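PDB 6SQ8: fatty acid CoA ligase from Marinactinospora thermotolerans, which belongs to the ANL superfamily of AMP-binding enzymes and holds adenosine monophosphate and 1-ethanoyl-9H-pyrido[3,4-b]indole-3-carboxylic acid in neighbouring pockets. Local coordinates for residues Tyr6-Met11 / Leu68-Ala72; Val10-Ile14 / Leu31-Val35; Cys181-Val186 / Cys212-Thr216; Phe304-Leu308 / Ala321-Leu326. The contacts are given in a common frame with arbitrary orientation. Residues are numbered along the deposited sequence.

Interaction 1 of 4, residues Tyr6-Met11 / Leu68-Ala72; sequences YARRVM and LAVQA
Two helical segments, 6-11 on helix 5-13 and 68-72 near the C-terminal end of helix 61-72, form a helix-helix contact in the AMP-binding domain. Their local axes approach to 9.2 Å and their N-to-C directions differ by 138° (signed crossing angle -138°), so the helices run roughly antiparallel but well splayed. Backbone register is set by A7 and A72, whose CA atoms lie 5.3 Å apart. Such closeness depends on small residues: A7 points its CB toward the other helix, 3.8 Å from A72 N and 4.2 Å from A72 CB. The opposing bulk comes from L68 (chi1 t, chi2 p), which loses more area than any other residue here. L68 CD1 rests 3.8 Å from A7 O, while L68 CD2 fits between V10 (chi1 t) and M11 (m, m, m). This illustrates how alanine at a crossing lets neighbouring long side chains fill the flanks. One flank is polar. Y6 (chi1 t) and Q71 (chi1 m, chi2 t) both hydrogen-bond Q211 of helix 205-215, bringing a third helix to the crossing. L68 CD2 lies 3.7 Å from both V10 CG1 and M11 SD, and the edge of the Y6 ring faces Q71, with Y6 CE2 3.9 Å from Q71 OE1.

Interaction 2 of 4, residues Val10-Ile14 / Leu31-Val35; sequences VMDGI and LRHQV
A long arginine reaching to the end of a neighbouring helix defines this partly buried contact, which joins the last turn of helix 5-13 to helix 28-44 in the AMP-binding domain. Segment 10-14 is helical through G13; I14 is the first residue to leave helical angles (phi/psi -53/126). Segment 31-35 is helical throughout. The backbones stay well apart, the nearest CA atoms, those of M11 and R32, being 7.1 Å from each other, so side chains must span the gap. R32 does so with an m, t, t chain that brings its guanidinium up to the backbone where it leaves the helix. R32 NH2 donates to I14 O at 2.9 Å (angle 152°), and a water accepts from R32 NE at 2.7 Å while donating to I14 O at 3.1 Å. I14 CB lies over one guanidinium face, 3.6 Å from R32 NH2. Apolar contacts flank this polar centre: M11 SD (chi1-chi3 all m) meets V35 CG1 at 3.8 Å, M11 CE lies 3.8 Å from R32 CG, and I14 CD1 (m, t) approaches L31 CD2 at 4.2 Å. The geometry exemplifies a helix-helix contact in which an arginine of one helix hydrogen-bonds the backbone carbonyl of the first residue after the other, with a water joining the same two residues.

Interaction 3 of 4, residues Cys181-Val186 / Cys212-Thr216; sequences CVDAAV and CTLAT
C212, V182 and T216 bury the most surface here and carry the contact between helix 175-189 and the C-terminal end of helix 205-215. Segment 181-186 is helical throughout; segment 212-216 is helical to A215, and T216 (phi/psi -99/7) is the first residue to leave helical angles. The backbones are closest at V182 and C212, with CA atoms 5.1 Å apart, and spread to 8.0 Å between the CA atoms of V186 and T216. At the tight end C212 (chi1 m) directs its thiol into the first helix: C212 SG lies 3.8 Å from both V182 CA and A185 CB, and 4.0 Å from V182 CG2. A compact cysteine thus fills the space where a backbone comes near. V182 (chi1 t) continues the apolar seam with CG1, 4.2 Å from A215 CB and equally far from T216 CG2. Where the backbones part, methyl groups bridge the gap, V186 CG2 (chi1 t) meeting T216 CG2 at 3.6 Å. T216 takes chi1 p, which turns OG1 back to its own helix, 2.8 Å from C212 O and 3.1 Å from T213 O, and leaves the methyl for V186. Around this pair, helix 5-13 lies against both helices, through Y6 and R9 on V182 and V10 on L214, while C181 touches A303 and F304 of strand 303-308, beside the bound EQ2.

Interaction 4 of 4, residues Phe304-Leu308 / Ala321-Leu326; sequences FIAAL and AVGRPL. With EQ2 (1-ethanoyl-9~{H}-pyrido[3,4-b]indole-3-carboxylic acid), chain F.
F304 opens the strand segment 304-308 at the ligand pocket. With chi1 m its ring leads away from segment 321-326 to EQ2, placing one face against EQ2 C12 and F304 CD1 3.2 Å from EQ2 C1, while F304 CB packs on L326 CD1 at 3.6 Å. I305 and A306 follow as a classic beta bulge, both facing Y297 of strand 293-299. I305 (phi/psi -120/-54) offers its carbonyl across the contact: L326 N donates to I305 O at 2.9 Å (168°), and P325 CA makes a CA-H...O contact with I305 O at 3.3 Å. A306 and P325 form an antiparallel non-hydrogen-bonded pair, CA atoms 4.1 Å apart. A307 pairs with R324 in antiparallel hydrogen-bonded register, their CA atoms 6.0 Å apart; A307 N gives a weak bond to R324 O at 3.3 Å, and A307 CB reaches L326 CD2 at 4.0 Å. Beyond it, A307 O receives a CA-H...O contact from G323 CA at 3.2 Å. At G323 (119/-164) a CB would clash with A307 O. L308 (t, p) ends the segment, its CD1 4.2 Å from A321 CB. Because the chain corners at R324, segment 321-323 crosses the strand at 104°, with axes 4.3 Å apart. Few, partly weak backbone bonds supplemented by CA-H...O and apolar contacts imply a local, irregular strand pairing, which joins F304 at EQ2 to V322 at AMP.

How the interactions relate
Across the four contacts, chemistry follows the secondary structure elements that meet rather than burial. Interactions 1 and 4 are buried, interactions 2 and 3 only partly so. Interactions 1 and 2 overlap at V10 and M11 on helix 5-13, with M11 in contact in both: apolar packing dominates the first, whereas at the helix end in the second the I14 carbonyl accepts from an arginine and a water. Interaction 3 adjoins both, through the R9-D183 salt bridge to interaction 1 and L214 against L31 and I14 of interaction 2. It then passes the packing on to interaction 4, A184 touching F304 and L326. There, helix packing gives way to backbone pairing of strands beside two ligands.

Interaction 1 of 4, residues Tyr6-Met11 / Leu68-Ala72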
loop_
_atom_site.group_PDB
_atom_site.type_symbol
_atom_site.label_atom_id
_atom_site.label_comp_id
_atom_site.label_asym_id
_atom_site.label_seq_id
_atom_site.Cartn_x
_atom_site.Cartn_y
_atom_site.Cartn_z
ATOM N N TYR A 6 12.936 17.699 0.636
ATOM C CA TYR A 6 11.642 17.027 0.456
ATOM C C TYR A 6 10.539 17.749 1.246
ATOM O O TYR A 6 9.569 18.222 0.656
ATOM C CB TYR A 6 11.692 15.542 0.837
ATOM C CG TYR A 6 10.344 14.871 0.730
ATOM C CD1 TYR A 6 9.663 14.844 -0.480
ATOM C CD2 TYR A 6 9.722 14.315 1.835
ATOM C CE1 TYR A 6 8.401 14.284 -0.594
ATOM C CE2 TYR A 6 8.466 13.742 1.740
ATOM C CZ TYR A 6 7.800 13.737 0.524
ATOM O OH TYR A 6 6.566 13.171 0.411
ATOM N N ALA A 7 10.699 17.830 2.565
ATOM C CA ALA A 7 9.723 18.502 3.412
ATOM C C ALA A 7 9.420 19.896 2.852
ATOM O O ALA A 7 8.264 20.307 2.794
ATOM C CB ALA A 7 10.222 18.573 4.838
ATOM N N ARG A 8 10.462 20.616 2.426
ATOM C CA ARG A 8 10.310 21.971 1.883
ATOM C C ARG A 8 9.494 21.905 0.587
ATOM O O ARG A 8 8.672 22.770 0.351
ATOM C CB ARG A 8 11.673 22.650 1.648
ATOM C CG ARG A 8 11.607 24.157 1.394
ATOM C CD ARG A 8 12.885 24.777 0.832
ATOM N NE ARG A 8 12.957 24.782 -0.636
ATOM C CZ ARG A 8 12.917 25.875 -1.397
ATOM N NH1 ARG A 8 12.689 27.060 -0.848
ATOM N NH2 ARG A 8 13.161 25.790 -2.701
ATOM N N ARG A 9 9.742 20.883 -0.247
ATOM C CA ARG A 9 9.017 20.727 -1.521
ATOM C C ARG A 9 7.518 20.633 -1.255
ATOM O O ARG A 9 6.708 21.234 -1.987
ATOM C CB ARG A 9 9.461 19.487 -2.302
ATOM C CG ARG A 9 8.822 19.368 -3.681
ATOM C CD ARG A 9 9.170 18.051 -4.344
ATOM N NE ARG A 9 8.473 17.876 -5.616
ATOM C CZ ARG A 9 8.846 17.023 -6.556
ATOM N NH1 ARG A 9 9.820 16.150 -6.329
ATOM N NH2 ARG A 9 8.247 17.063 -7.730
ATOM N N VAL A 10 7.163 19.869 -0.218
ATOM C CA VAL A 10 5.776 19.639 0.114
ATOM C C VAL A 10 5.182 20.955 0.629
ATOM O O VAL A 10 4.190 21.433 0.092
ATOM C CB VAL A 10 5.628 18.498 1.133
ATOM C CG1 VAL A 10 4.173 18.290 1.490
ATOM C CG2 VAL A 10 6.271 17.189 0.650
ATOM N N MET A 11 5.833 21.547 1.637
ATOM C CA MET A 11 5.444 22.837 2.197
ATOM C C MET A 11 5.240 23.870 1.079
ATOM O O MET A 11 4.245 24.604 1.055
ATOM C CB MET A 11 6.519 23.343 3.161
ATOM C CG MET A 11 6.563 22.596 4.476
ATOM S SD MET A 11 5.039 22.762 5.446
ATOM C CE MET A 11 4.797 24.542 5.535
ATOM N N LEU A 68 4.817 15.935 8.334
ATOM C CA LEU A 68 5.553 16.948 7.643
ATOM C C LEU A 68 6.484 17.653 8.637
ATOM O O LEU A 68 7.635 17.939 8.316
ATOM C CB LEU A 68 4.531 17.897 7.005
ATOM C CG LEU A 68 5.033 18.795 5.885
ATOM C CD1 LEU A 68 6.026 18.080 4.988
ATOM C CD2 LEU A 68 3.866 19.321 5.074
ATOM N N ALA A 69 5.988 17.894 9.854
ATOM C CA ALA A 69 6.774 18.523 10.914
ATOM C C ALA A 69 7.932 17.607 11.334
ATOM O O ALA A 69 9.062 18.053 11.417
ATOM C CB ALA A 69 5.890 18.880 12.079
ATOM N N VAL A 70 7.648 16.326 11.571
ATOM C CA VAL A 70 8.676 15.369 11.944
ATOM C C VAL A 70 9.789 15.348 10.892
ATOM O O VAL A 70 10.967 15.200 11.224
ATOM C CB VAL A 70 8.086 13.963 12.137
ATOM C CG1 VAL A 70 9.173 12.885 12.171
ATOM C CG2 VAL A 70 7.198 13.898 13.380
ATOM N N GLN A 71 9.419 15.458 9.617
ATOM C CA GLN A 71 10.383 15.370 8.518
ATOM C C GLN A 71 11.154 16.691 8.395
ATOM O O GLN A 71 12.364 16.681 8.213
ATOM C CB GLN A 71 9.673 14.958 7.228
ATOM C CG GLN A 71 9.302 13.471 7.215
ATOM C CD GLN A 71 8.396 13.102 6.067
ATOM O OE1 GLN A 71 7.689 13.942 5.515
ATOM N NE2 GLN A 71 8.418 11.836 5.690
ATOM N N ALA A 72 10.438 17.811 8.507
ATOM C CA ALA A 72 11.014 19.158 8.466
ATOM C C ALA A 72 12.125 19.315 9.514
ATOM O O ALA A 72 13.154 19.894 9.217
ATOM C CB ALA A 72 9.932 20.187 8.679
#

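Interaction 2 of 4, residues Val10-Ile14 / Leu31-Val35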
loop_
_atom_site.group_PDB
_atom_site.type_symbol
_atom_site.label_atom_id
_atom_site.label_comp_id
_atom_site.label_asym_id
_atom_site.label_seq_id
_atom_site.Cartn_x
_atom_site.Cartn_y
_atom_site.Cartn_z
ATOM N N VAL A 10 7.163 19.869 -0.218
ATOM C CA VAL A 10 5.776 19.639 0.114
ATOM C C VAL A 10 5.182 20.955 0.629
ATOM O O VAL A 10 4.190 21.433 0.092
ATOM C CB VAL A 10 5.628 18.498 1.133
ATOM C CG1 VAL A 10 4.173 18.290 1.490
ATOM C CG2 VAL A 10 6.271 17.189 0.650
ATOM N N MET A 11 5.833 21.547 1.637
ATOM C CA MET A 11 5.444 22.837 2.197
ATOM C C MET A 11 5.240 23.870 1.079
ATOM O O MET A 11 4.245 24.604 1.055
ATOM C CB MET A 11 6.519 23.343 3.161
ATOM C CG MET A 11 6.563 22.596 4.476
ATOM S SD MET A 11 5.039 22.762 5.446
ATOM C CE MET A 11 4.797 24.542 5.535
ATOM N N ASP A 12 6.197 23.914 0.152
ATOM C CA ASP A 12 6.256 24.916 -0.898
ATOM C C ASP A 12 5.009 24.807 -1.781
ATOM O O ASP A 12 4.528 25.808 -2.297
ATOM C CB ASP A 12 7.533 24.767 -1.736
ATOM C CG ASP A 12 8.287 26.071 -2.008
ATOM O OD1 ASP A 12 8.432 26.884 -1.055
ATOM O OD2 ASP A 12 8.726 26.277 -3.181
ATOM N N GLY A 13 4.505 23.583 -1.962
ATOM C CA GLY A 13 3.420 23.285 -2.905
ATOM C C GLY A 13 2.046 23.689 -2.380
ATOM O O GLY A 13 1.162 23.980 -3.165
ATOM N N ILE A 14 1.880 23.710 -1.054
ATOM C CA ILE A 14 0.563 23.804 -0.391
ATOM C C ILE A 14 -0.222 25.002 -0.934
ATOM O O ILE A 14 0.262 26.131 -0.892
ATOM C CB ILE A 14 0.739 23.894 1.136
ATOM C CG1 ILE A 14 1.439 22.647 1.682
ATOM C CG2 ILE A 14 -0.593 24.132 1.826
ATOM C CD1 ILE A 14 1.796 22.726 3.155
ATOM N N LEU A 31 -2.789 25.083 7.726
ATOM C CA LEU A 31 -1.993 23.853 7.799
ATOM C C LEU A 31 -0.511 24.208 7.967
ATOM O O LEU A 31 0.197 23.600 8.793
ATOM C CB LEU A 31 -2.227 23.008 6.544
ATOM C CG LEU A 31 -1.320 21.784 6.397
ATOM C CD1 LEU A 31 -1.507 20.801 7.540
ATOM C CD2 LEU A 31 -1.543 21.109 5.053
ATOM N N ARG A 32 -0.049 25.186 7.175
ATOM C CA ARG A 32 1.332 25.678 7.252
ATOM C C ARG A 32 1.633 26.076 8.701
ATOM O O ARG A 32 2.645 25.634 9.275
ATOM C CB ARG A 32 1.546 26.865 6.307
ATOM C CG ARG A 32 1.671 26.516 4.834
ATOM C CD ARG A 32 1.450 27.766 3.988
ATOM N NE ARG A 32 1.524 27.553 2.546
ATOM C CZ ARG A 32 2.640 27.216 1.894
ATOM N NH1 ARG A 32 3.787 27.129 2.552
ATOM N NH2 ARG A 32 2.600 26.932 0.598
ATOM N N HIS A 33 0.709 26.859 9.285
ATOM C CA HIS A 33 0.789 27.300 10.665
ATOM C C HIS A 33 0.974 26.094 11.613
ATOM O O HIS A 33 1.819 26.130 12.517
ATOM C CB HIS A 33 -0.434 28.168 11.020
ATOM C CG HIS A 33 -0.446 28.611 12.452
ATOM N ND1 HIS A 33 -0.937 27.809 13.484
ATOM C CD2 HIS A 33 -0.002 29.749 13.042
ATOM C CE1 HIS A 33 -0.800 28.444 14.633
ATOM N NE2 HIS A 33 -0.225 29.632 14.388
ATOM N N GLN A 34 0.195 25.027 11.403
ATOM C CA GLN A 34 0.233 23.850 12.283
ATOM C C GLN A 34 1.573 23.116 12.175
ATOM O O GLN A 34 2.045 22.548 13.152
ATOM C CB GLN A 34 -0.933 22.913 11.986
ATOM C CG GLN A 34 -1.999 23.011 13.063
ATOM C CD GLN A 34 -1.750 22.086 14.225
ATOM O OE1 GLN A 34 -1.032 21.094 14.125
ATOM N NE2 GLN A 34 -2.365 22.399 15.351
ATOM N N VAL A 35 2.171 23.121 10.984
ATOM C CA VAL A 35 3.445 22.466 10.795
ATOM C C VAL A 35 4.496 23.215 11.619
ATOM O O VAL A 35 5.307 22.589 12.319
ATOM C CB VAL A 35 3.840 22.381 9.309
ATOM C CG1 VAL A 35 5.235 21.787 9.145
ATOM C CG2 VAL A 35 2.829 21.577 8.508
HETATM O O HOH W 1 -0.687 28.273 1.146
#

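Interaction 3 of 4, residues Cys181-Val186 / Cys212-Thr216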
loop_
_atom_site.group_PDB
_atom_site.type_symbol
_atom_site.label_atom_id
_atom_site.label_comp_id
_atom_site.label_asym_id
_atom_site.label_seq_id
_atom_site.Cartn_x
_atom_site.Cartn_y
_atom_site.Cartn_z
ATOM N N CYS A 181 8.925 9.960 -5.537
ATOM C CA CYS A 181 7.553 9.466 -5.487
ATOM C C CYS A 181 6.569 10.554 -5.916
ATOM O O CYS A 181 5.544 10.242 -6.497
ATOM C CB CYS A 181 7.186 8.964 -4.098
ATOM S SG CYS A 181 8.025 7.414 -3.685
ATOM N N VAL A 182 6.878 11.819 -5.641
ATOM C CA VAL A 182 5.990 12.897 -6.083
ATOM C C VAL A 182 5.972 12.926 -7.617
ATOM O O VAL A 182 4.914 13.055 -8.243
ATOM C CB VAL A 182 6.373 14.257 -5.473
ATOM C CG1 VAL A 182 5.437 15.363 -5.933
ATOM C CG2 VAL A 182 6.406 14.203 -3.951
ATOM N N ASP A 183 7.153 12.773 -8.219
ATOM C CA ASP A 183 7.301 12.838 -9.684
ATOM C C ASP A 183 6.577 11.644 -10.332
ATOM O O ASP A 183 5.896 11.797 -11.357
ATOM C CB ASP A 183 8.770 12.942 -10.079
ATOM C CG ASP A 183 9.449 14.207 -9.566
ATOM O OD1 ASP A 183 8.961 15.302 -9.886
ATOM O OD2 ASP A 183 10.483 14.073 -8.849
ATOM N N ALA A 184 6.732 10.468 -9.717
ATOM C CA ALA A 184 6.013 9.267 -10.104
ATOM C C ALA A 184 4.502 9.497 -10.010
ATOM O O ALA A 184 3.773 9.261 -10.989
ATOM C CB ALA A 184 6.451 8.123 -9.236
ATOM N N ALA A 185 4.046 10.007 -8.861
ATOM C CA ALA A 185 2.618 10.283 -8.653
ATOM C C ALA A 185 2.088 11.183 -9.774
ATOM O O ALA A 185 1.023 10.936 -10.296
ATOM C CB ALA A 185 2.381 10.907 -7.292
ATOM N N VAL A 186 2.836 12.230 -10.125
ATOM C CA VAL A 186 2.419 13.175 -11.183
ATOM C C VAL A 186 2.324 12.424 -12.509
ATOM O O VAL A 186 1.438 12.645 -13.304
ATOM C CB VAL A 186 3.374 14.386 -11.305
ATOM C CG1 VAL A 186 3.085 15.229 -12.543
ATOM C CG2 VAL A 186 3.336 15.253 -10.061
ATOM N N CYS A 212 2.085 13.962 -1.645
ATOM C CA CYS A 212 2.068 14.159 -3.091
ATOM C C CYS A 212 0.980 15.170 -3.469
ATOM O O CYS A 212 1.190 16.048 -4.276
ATOM C CB CYS A 212 1.840 12.845 -3.818
ATOM S SG CYS A 212 3.252 11.727 -3.683
ATOM N N THR A 213 -0.194 15.033 -2.861
ATOM C CA THR A 213 -1.339 15.880 -3.153
ATOM C C THR A 213 -1.018 17.326 -2.761
ATOM O O THR A 213 -1.272 18.262 -3.544
ATOM C CB THR A 213 -2.599 15.356 -2.463
ATOM O OG1 THR A 213 -2.784 14.047 -2.992
ATOM C CG2 THR A 213 -3.825 16.209 -2.695
ATOM N N LEU A 214 -0.450 17.511 -1.562
ATOM C CA LEU A 214 -0.131 18.852 -1.086
ATOM C C LEU A 214 0.932 19.487 -1.991
ATOM O O LEU A 214 0.775 20.629 -2.410
ATOM C CB LEU A 214 0.341 18.783 0.363
ATOM C CG LEU A 214 -0.746 18.507 1.404
ATOM C CD1 LEU A 214 -0.143 18.299 2.782
ATOM C CD2 LEU A 214 -1.745 19.641 1.453
ATOM N N ALA A 215 1.974 18.720 -2.321
ATOM C CA ALA A 215 3.149 19.222 -3.010
ATOM C C ALA A 215 2.806 19.726 -4.408
ATOM O O ALA A 215 3.523 20.559 -4.954
ATOM C CB ALA A 215 4.190 18.133 -3.079
ATOM N N THR A 216 1.729 19.189 -4.986
ATOM C CA THR A 216 1.319 19.482 -6.354
ATOM C C THR A 216 0.199 20.523 -6.360
ATOM O O THR A 216 -0.384 20.805 -7.412
ATOM C CB THR A 216 0.873 18.221 -7.097
ATOM O OG1 THR A 216 -0.120 17.509 -6.342
ATOM C CG2 THR A 216 2.026 17.302 -7.439
#

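Interaction 4 of 4, residues Phe304-Leu308 / Ala321-Leu326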
loop_
_atom_site.group_PDB
_atom_site.type_symbol
_atom_site.label_atom_id
_atom_site.label_comp_id
_atom_site.label_asym_id
_atom_site.label_seq_id
_atom_site.Cartn_x
_atom_site.Cartn_y
_atom_site.Cartn_z
ATOM N N PHE A 304 6.692 2.778 -5.453
ATOM C CA PHE A 304 5.972 2.648 -6.712
ATOM C C PHE A 304 6.821 1.924 -7.768
ATOM O O PHE A 304 7.989 2.273 -7.957
ATOM C CB PHE A 304 5.618 4.031 -7.248
ATOM C CG PHE A 304 4.590 4.795 -6.454
ATOM C CD1 PHE A 304 3.330 4.265 -6.220
ATOM C CD2 PHE A 304 4.857 6.068 -5.985
ATOM C CE1 PHE A 304 2.378 4.969 -5.501
ATOM C CE2 PHE A 304 3.899 6.778 -5.281
ATOM C CZ PHE A 304 2.660 6.228 -5.041
ATOM N N ILE A 305 6.214 0.960 -8.482
ATOM C CA ILE A 305 6.899 0.244 -9.561
ATOM C C ILE A 305 6.175 0.422 -10.902
ATOM O O ILE A 305 6.803 0.779 -11.904
ATOM C CB ILE A 305 7.069 -1.243 -9.221
ATOM C CG1 ILE A 305 7.914 -1.435 -7.963
ATOM C CG2 ILE A 305 7.648 -1.984 -10.421
ATOM C CD1 ILE A 305 7.946 -2.880 -7.484
ATOM N N ALA A 306 4.875 0.117 -10.942
ATOM C CA ALA A 306 4.144 0.116 -12.215
ATOM C C ALA A 306 2.693 0.553 -12.018
ATOM O O ALA A 306 2.175 0.553 -10.906
ATOM C CB ALA A 306 4.194 -1.253 -12.823
ATOM N N ALA A 307 2.073 0.953 -13.133
ATOM C CA ALA A 307 0.672 1.307 -13.144
ATOM C C ALA A 307 0.008 0.814 -14.432
ATOM O O ALA A 307 0.628 0.698 -15.466
ATOM C CB ALA A 307 0.500 2.793 -12.956
ATOM N N LEU A 308 -1.281 0.499 -14.309
ATOM C CA LEU A 308 -2.141 0.075 -15.390
ATOM C C LEU A 308 -3.164 1.192 -15.607
ATOM O O LEU A 308 -3.925 1.503 -14.685
ATOM C CB LEU A 308 -2.802 -1.248 -14.986
ATOM C CG LEU A 308 -3.525 -2.015 -16.089
ATOM C CD1 LEU A 308 -2.552 -2.658 -17.056
ATOM C CD2 LEU A 308 -4.425 -3.087 -15.500
ATOM N N ALA A 321 -2.392 -7.900 -15.561
ATOM C CA ALA A 321 -1.150 -7.149 -15.535
ATOM C C ALA A 321 -1.190 -6.051 -14.469
ATOM O O ALA A 321 -2.251 -5.617 -14.027
ATOM C CB ALA A 321 -0.892 -6.543 -16.881
ATOM N N VAL A 322 0.015 -5.613 -14.080
ATOM C CA VAL A 322 0.226 -4.492 -13.165
ATOM C C VAL A 322 0.501 -3.240 -13.986
ATOM O O VAL A 322 0.317 -2.124 -13.495
ATOM C CB VAL A 322 1.367 -4.773 -12.174
ATOM C CG1 VAL A 322 0.968 -5.822 -11.158
ATOM C CG2 VAL A 322 2.655 -5.187 -12.866
ATOM N N GLY A 323 0.951 -3.454 -15.223
ATOM C CA GLY A 323 1.085 -2.409 -16.209
ATOM C C GLY A 323 2.518 -2.238 -16.652
ATOM O O GLY A 323 3.361 -3.100 -16.422
ATOM N N ARG A 324 2.777 -1.098 -17.303
ATOM C CA ARG A 324 4.111 -0.699 -17.683
ATOM C C ARG A 324 4.823 -0.150 -16.450
ATOM O O ARG A 324 4.201 0.494 -15.621
ATOM C CB ARG A 324 4.060 0.334 -18.810
ATOM C CG ARG A 324 3.802 -0.256 -20.193
ATOM C CD ARG A 324 4.351 0.616 -21.306
ATOM N NE ARG A 324 3.996 0.091 -22.617
ATOM C CZ ARG A 324 2.831 0.320 -23.226
ATOM N NH1 ARG A 324 1.878 1.005 -22.612
ATOM N NH2 ARG A 324 2.605 -0.159 -24.438
ATOM N N PRO A 325 6.138 -0.396 -16.275
ATOM C CA PRO A 325 6.898 0.255 -15.210
ATOM C C PRO A 325 6.809 1.780 -15.349
ATOM O O PRO A 325 6.699 2.297 -16.455
ATOM C CB PRO A 325 8.341 -0.208 -15.437
ATOM C CG PRO A 325 8.186 -1.508 -16.191
ATOM C CD PRO A 325 6.974 -1.295 -17.085
ATOM N N LEU A 326 6.855 2.473 -14.215
ATOM C CA LEU A 326 6.827 3.911 -14.195
ATOM C C LEU A 326 8.128 4.473 -14.771
ATOM O O LEU A 326 9.115 3.751 -14.919
ATOM C CB LEU A 326 6.599 4.364 -12.751
ATOM C CG LEU A 326 5.236 4.012 -12.165
ATOM C CD1 LEU A 326 5.120 4.532 -10.751
ATOM C CD2 LEU A 326 4.114 4.587 -13.015
HETATM C C1 EQ2 F . 1.582 1.810 -5.214
HETATM C C2 EQ2 F . 1.226 0.702 -4.284
HETATM O O1 EQ2 F . 0.199 0.077 -4.472
HETATM C C3 EQ2 F . 2.106 0.408 -3.098
HETATM N N1 EQ2 F . 1.942 -0.784 -2.511
HETATM C C4 EQ2 F . 2.672 -1.109 -1.433
HETATM C C5 EQ2 F . 2.407 -2.453 -0.790
HETATM O O2 EQ2 F . 1.574 -3.212 -1.329
HETATM O O3 EQ2 F . 3.023 -2.674 0.267
HETATM C C6 EQ2 F . 3.609 -0.247 -0.877
HETATM C C7 EQ2 F . 3.805 0.991 -1.462
HETATM C C8 EQ2 F . 4.668 2.110 -1.194
HETATM C C9 EQ2 F . 5.641 2.393 -0.238
HETATM C C10 EQ2 F . 6.294 3.605 -0.289
HETATM C C11 EQ2 F . 5.994 4.542 -1.274
HETATM C C12 EQ2 F . 5.051 4.292 -2.242
HETATM C C13 EQ2 F . 4.390 3.067 -2.186
HETATM N N2 EQ2 F . 3.403 2.575 -3.019
HETATM C C14 EQ2 F . 3.041 1.328 -2.597
#